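PDB 3L7W: putative uncharacterized protein SMU.1704 from Streptococcus mutans, which probably acts as a dimeric PadR-family transcription regulator that binds DNA through a winged helix-turn-helix domain. Local coordinates for residues 3-7 / 8-12; 12-15 / 16-20. All blocks are in the same frame, centred on the assembly; numbering follows the deposited sequence.

Contact 1: residues 3-7 / 8-12; sequences YPVSA and LLIEY
S6 and L9 meet in a helix N-cap, a local contact at the start of helix 7-20, where the N-terminal arm (residues 3-6) runs into the first helix of the fold. S6 is the cap residue. Its OG accepts a hydrogen bond from L9 N at 3.2 Å, with an N-H...O angle of 150°. The hydroxyl can bend back to this amide because OG lies between the backbone N and the carbonyl carbon, with chi1 at 67°. It thus serves an N-H of the first turn, which lacks the i to i-4 backbone partner of later turns. The same OG also lies 3.6 Å from L9 CB. Two backbone bonds begin the helix proper: S6 O accepts from I10 N at 2.9 Å, and A7 O accepts from E11 N at 3.0 Å.

One residue before the cap, V5 adds an apolar contact. Its CG1 branch does all the touching. It rests 3.6 Å from L9 CB and 3.7 Å from I10 CD1, and the V5 side chain crosses both partners at about a right angle. CG1 is turned opposite the backbone N, chi1 174°, which directs this methyl onto the first turn. V5 and I10 also pack on A36, so the pair joins the loop before helix 40-52 to the start of helix 7-20. At the end of the turn, E11 OE2 forms a salt bridge with K49 of helix 40-52.

P4 O accepts a hydrogen bond from Y91 OH of the second subunit, and L9 packs on the same Y91. The motif is a serine N-cap combined with a hydrophobic staple between V5 and I10, five residues apart. It ties the N-terminal arm to helix 7-20 at the dimer interface.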
loop_
_atom_site.group_PDB
_atom_site.type_symbol
_atom_site.label_atom_id
_atom_site.label_comp_id
_atom_site.label_asym_id
_atom_site.label_seq_id
_atom_site.Cartn_x
_atom_site.Cartn_y
_atom_site.Cartn_z
ATOM N N TYR A 3 -1.240 -7.238 -3.333
ATOM C CA TYR A 3 -1.772 -5.949 -2.945
ATOM C C TYR A 3 -1.620 -4.967 -4.085
ATOM O O TYR A 3 -0.617 -4.986 -4.798
ATOM C CB TYR A 3 -1.064 -5.454 -1.708
ATOM C CG TYR A 3 -1.260 -6.334 -0.493
ATOM C CD1 TYR A 3 -2.499 -6.415 0.128
ATOM C CD2 TYR A 3 -0.204 -7.062 0.048
ATOM C CE1 TYR A 3 -2.683 -7.189 1.253
ATOM C CE2 TYR A 3 -0.383 -7.856 1.175
ATOM C CZ TYR A 3 -1.634 -7.912 1.770
ATOM O OH TYR A 3 -1.852 -8.683 2.891
ATOM N N PRO A 4 -2.626 -4.106 -4.267
ATOM C CA PRO A 4 -2.548 -3.090 -5.313
ATOM C C PRO A 4 -1.573 -1.998 -4.903
ATOM O O PRO A 4 -1.259 -1.876 -3.724
ATOM C CB PRO A 4 -3.961 -2.497 -5.352
ATOM C CG PRO A 4 -4.683 -3.036 -4.140
ATOM C CD PRO A 4 -3.735 -3.864 -3.336
ATOM N N VAL A 5 -1.119 -1.217 -5.878
ATOM C CA VAL A 5 -0.261 -0.079 -5.629
ATOM C C VAL A 5 -1.032 1.188 -6.005
ATOM O O VAL A 5 -1.375 1.393 -7.158
ATOM C CB VAL A 5 0.993 -0.161 -6.503
ATOM C CG1 VAL A 5 1.849 1.123 -6.365
ATOM C CG2 VAL A 5 1.777 -1.419 -6.187
ATOM N N SER A 6 -1.289 2.048 -5.034
ATOM C CA SER A 6 -2.054 3.252 -5.298
ATOM C C SER A 6 -1.264 4.200 -6.192
ATOM O O SER A 6 -0.043 4.103 -6.280
ATOM C CB SER A 6 -2.408 3.945 -3.984
ATOM O OG SER A 6 -1.243 4.451 -3.349
ATOM N N ALA A 7 -1.974 5.107 -6.861
ATOM C CA ALA A 7 -1.340 6.084 -7.725
ATOM C C ALA A 7 -0.290 6.840 -6.929
ATOM O O ALA A 7 0.806 7.086 -7.427
ATOM C CB ALA A 7 -2.377 7.043 -8.314
ATOM N N LEU A 8 -0.616 7.179 -5.682
ATOM C CA LEU A 8 0.316 7.917 -4.830
ATOM C C LEU A 8 1.596 7.135 -4.628
ATOM O O LEU A 8 2.688 7.701 -4.634
ATOM C CB LEU A 8 -0.309 8.255 -3.478
ATOM C CG LEU A 8 -1.451 9.272 -3.574
ATOM C CD1 LEU A 8 -2.072 9.543 -2.213
ATOM C CD2 LEU A 8 -0.935 10.559 -4.192
ATOM N N LEU A 9 1.462 5.826 -4.463
ATOM C CA LEU A 9 2.625 4.970 -4.263
ATOM C C LEU A 9 3.418 4.880 -5.567
ATOM O O LEU A 9 4.640 4.816 -5.551
ATOM C CB LEU A 9 2.191 3.582 -3.802
ATOM C CG LEU A 9 2.850 3.046 -2.543
ATOM C CD1 LEU A 9 2.445 1.582 -2.302
ATOM C CD2 LEU A 9 4.354 3.190 -2.623
ATOM N N ILE A 10 2.709 4.874 -6.697
ATOM C CA ILE A 10 3.354 4.881 -8.011
ATOM C C ILE A 10 4.248 6.107 -8.145
ATOM O O ILE A 10 5.353 6.032 -8.686
ATOM C CB ILE A 10 2.315 4.926 -9.139
ATOM C CG1 ILE A 10 1.407 3.686 -9.086
ATOM C CG2 ILE A 10 2.997 5.058 -10.514
ATOM C CD1 ILE A 10 1.983 2.494 -9.765
ATOM N N GLU A 11 3.753 7.242 -7.660
ATOM C CA GLU A 11 4.505 8.490 -7.713
ATOM C C GLU A 11 5.776 8.311 -6.916
ATOM O O GLU A 11 6.866 8.594 -7.398
ATOM C CB GLU A 11 3.681 9.653 -7.156
ATOM C CG GLU A 11 2.578 10.101 -8.104
ATOM C CD GLU A 11 1.668 11.155 -7.511
ATOM O OE1 GLU A 11 1.970 11.665 -6.420
ATOM O OE2 GLU A 11 0.645 11.474 -8.134
ATOM N N TYR A 12 5.622 7.824 -5.691
ATOM C CA TYR A 12 6.761 7.473 -4.863
ATOM C C TYR A 12 7.742 6.642 -5.676
ATOM O O TYR A 12 8.914 6.980 -5.787
ATOM C CB TYR A 12 6.289 6.716 -3.618
ATOM C CG TYR A 12 7.383 6.255 -2.695
ATOM C CD1 TYR A 12 8.451 7.077 -2.388
ATOM C CD2 TYR A 12 7.331 4.998 -2.109
ATOM C CE1 TYR A 12 9.443 6.657 -1.543
ATOM C CE2 TYR A 12 8.315 4.565 -1.263
ATOM C CZ TYR A 12 9.370 5.399 -0.981
ATOM O OH TYR A 12 10.352 4.980 -0.132
#

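Contact 2: residues 12-15 / 16-20; sequences YLIL and AIVSK
I14 and V18 make the side-chain contact of this one-turn pairing within helix 7-20. The two residues are four apart, lie side by side and point the same way. Their CG2 methyls meet at 4.0 Å, an ordinary van der Waals contact. CG1 of I14 stands opposite the carbonyl carbon (chi1 -72°), which leaves CG2 opposite the backbone N, and this is the branch that reaches V18.

Backbone hydrogen bonds carry most of the contact. Four successive i to i+4 bonds join the segments. A16 N donates to Y12 O at 2.8 Å, and I17 N donates to L13 O at 2.7 Å. V18 N reaches I14 O at 2.8 Å with an N-H...O angle of 168°, the straightest of the four. S19 N bonds to L15 O at 2.8 Å, but its angle falls to 132°. The amide of S19 also makes a weak bond to A16 O, so it is shared between two carbonyls.

Side chains also lie against carbonyl oxygens. I17 CG1 is 3.0 Å from L13 O, and V18 CG2 is 3.1 Å from I14 O. S19 turns its hydroxyl back along the helix: OG donates to A16 O at 2.6 Å, with the donor somewhat tilted from the carbonyl plane. This carbonyl near the helix end is therefore held by a side chain as well as by the weak backbone bond.

The helix is enclosed on several sides. I14 packs on I28 and I32 of helix 25-32 and on L43, I46 and L47 of helix 40-52. L15, V18 and S19 all touch L73 of strand 66-73. Y12 and S19 reach L81 of helix 75-100, while A16 meets V99 and I17 meets I98 of the second subunit.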
loop_
_atom_site.group_PDB
_atom_site.type_symbol
_atom_site.label_atom_id
_atom_site.label_comp_id
_atom_site.label_asym_id
_atom_site.label_seq_id
_atom_site.Cartn_x
_atom_site.Cartn_y
_atom_site.Cartn_z
ATOM N N TYR A 12 5.622 7.824 -5.691
ATOM C CA TYR A 12 6.761 7.473 -4.863
ATOM C C TYR A 12 7.742 6.642 -5.676
ATOM O O TYR A 12 8.914 6.980 -5.787
ATOM C CB TYR A 12 6.289 6.716 -3.618
ATOM C CG TYR A 12 7.383 6.255 -2.695
ATOM C CD1 TYR A 12 8.451 7.077 -2.388
ATOM C CD2 TYR A 12 7.331 4.998 -2.109
ATOM C CE1 TYR A 12 9.443 6.657 -1.543
ATOM C CE2 TYR A 12 8.315 4.565 -1.263
ATOM C CZ TYR A 12 9.370 5.399 -0.981
ATOM O OH TYR A 12 10.352 4.980 -0.132
ATOM N N LEU A 13 7.261 5.569 -6.283
ATOM C CA LEU A 13 8.151 4.691 -7.041
ATOM C C LEU A 13 8.836 5.441 -8.177
ATOM O O LEU A 13 10.028 5.307 -8.384
ATOM C CB LEU A 13 7.387 3.479 -7.584
ATOM C CG LEU A 13 6.939 2.516 -6.464
ATOM C CD1 LEU A 13 5.977 1.495 -7.009
ATOM C CD2 LEU A 13 8.131 1.824 -5.840
ATOM N N ILE A 14 8.067 6.216 -8.928
ATOM C CA ILE A 14 8.633 6.940 -10.052
ATOM C C ILE A 14 9.746 7.855 -9.573
ATOM O O ILE A 14 10.867 7.792 -10.064
ATOM C CB ILE A 14 7.584 7.798 -10.755
ATOM C CG1 ILE A 14 6.605 6.904 -11.525
ATOM C CG2 ILE A 14 8.267 8.771 -11.688
ATOM C CD1 ILE A 14 5.361 7.612 -11.966
ATOM N N LEU A 15 9.431 8.707 -8.607
ATOM C CA LEU A 15 10.437 9.621 -8.086
ATOM C C LEU A 15 11.631 8.850 -7.554
ATOM O O LEU A 15 12.774 9.244 -7.767
ATOM C CB LEU A 15 9.839 10.494 -6.994
ATOM C CG LEU A 15 9.406 11.901 -7.405
ATOM C CD1 LEU A 15 9.021 11.978 -8.868
ATOM C CD2 LEU A 15 8.302 12.421 -6.501
ATOM N N ALA A 16 11.372 7.735 -6.873
ATOM C CA ALA A 16 12.461 6.973 -6.285
ATOM C C ALA A 16 13.336 6.434 -7.394
ATOM O O ALA A 16 14.564 6.488 -7.301
ATOM C CB ALA A 16 11.945 5.838 -5.405
ATOM N N ILE A 17 12.697 5.923 -8.442
ATOM C CA ILE A 17 13.422 5.321 -9.556
ATOM C C ILE A 17 14.243 6.391 -10.260
ATOM O O ILE A 17 15.427 6.211 -10.536
ATOM C CB ILE A 17 12.462 4.686 -10.556
ATOM C CG1 ILE A 17 11.798 3.447 -9.937
ATOM C CG2 ILE A 17 13.192 4.291 -11.814
ATOM C CD1 ILE A 17 10.681 2.896 -10.764
ATOM N N VAL A 18 13.601 7.520 -10.526
ATOM C CA VAL A 18 14.243 8.594 -11.237
ATOM C C VAL A 18 15.372 9.167 -10.400
ATOM O O VAL A 18 16.324 9.708 -10.945
ATOM C CB VAL A 18 13.232 9.668 -11.630
ATOM C CG1 VAL A 18 13.939 10.847 -12.324
ATOM C CG2 VAL A 18 12.190 9.048 -12.554
ATOM N N SER A 19 15.286 9.025 -9.081
ATOM C CA SER A 19 16.341 9.563 -8.226
ATOM C C SER A 19 17.646 8.804 -8.420
ATOM O O SER A 19 18.713 9.368 -8.223
ATOM C CB SER A 19 15.954 9.532 -6.749
ATOM O OG SER A 19 16.179 8.247 -6.212
ATOM N N LYS A 20 17.566 7.528 -8.792
ATOM C CA LYS A 20 18.783 6.744 -8.985
ATOM C C LYS A 20 19.520 7.331 -10.166
ATOM O O LYS A 20 20.672 7.764 -10.049
ATOM C CB LYS A 20 18.476 5.272 -9.234
ATOM C CG LYS A 20 19.701 4.362 -9.106
ATOM C CD LYS A 20 19.366 2.917 -9.470
ATOM C CE LYS A 20 20.613 2.039 -9.522
ATOM N NZ LYS A 20 20.420 0.839 -10.401
#

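How the contacts relate
Contacts 1 and 2 are successive parts of one helix, 7-20, and their centres lie 12 Å apart. Y12 belongs to both: it ends the first and opens the second. Side chains also join them directly, since V5 CG1 of contact 1 lies 4.2 Å from L13 CD1 of contact 2. Contact 1 begins the helix and is partly buried; contact 2 continues toward its far end and is buried. Both pack on helices 40-52 and 75-100 and both touch the second subunit. The shared Y12 meets W88 of its own chain and V99 of the partner. The helix the two contacts share belongs to the probable winged helix-turn-helix domain and also lies against the second subunit.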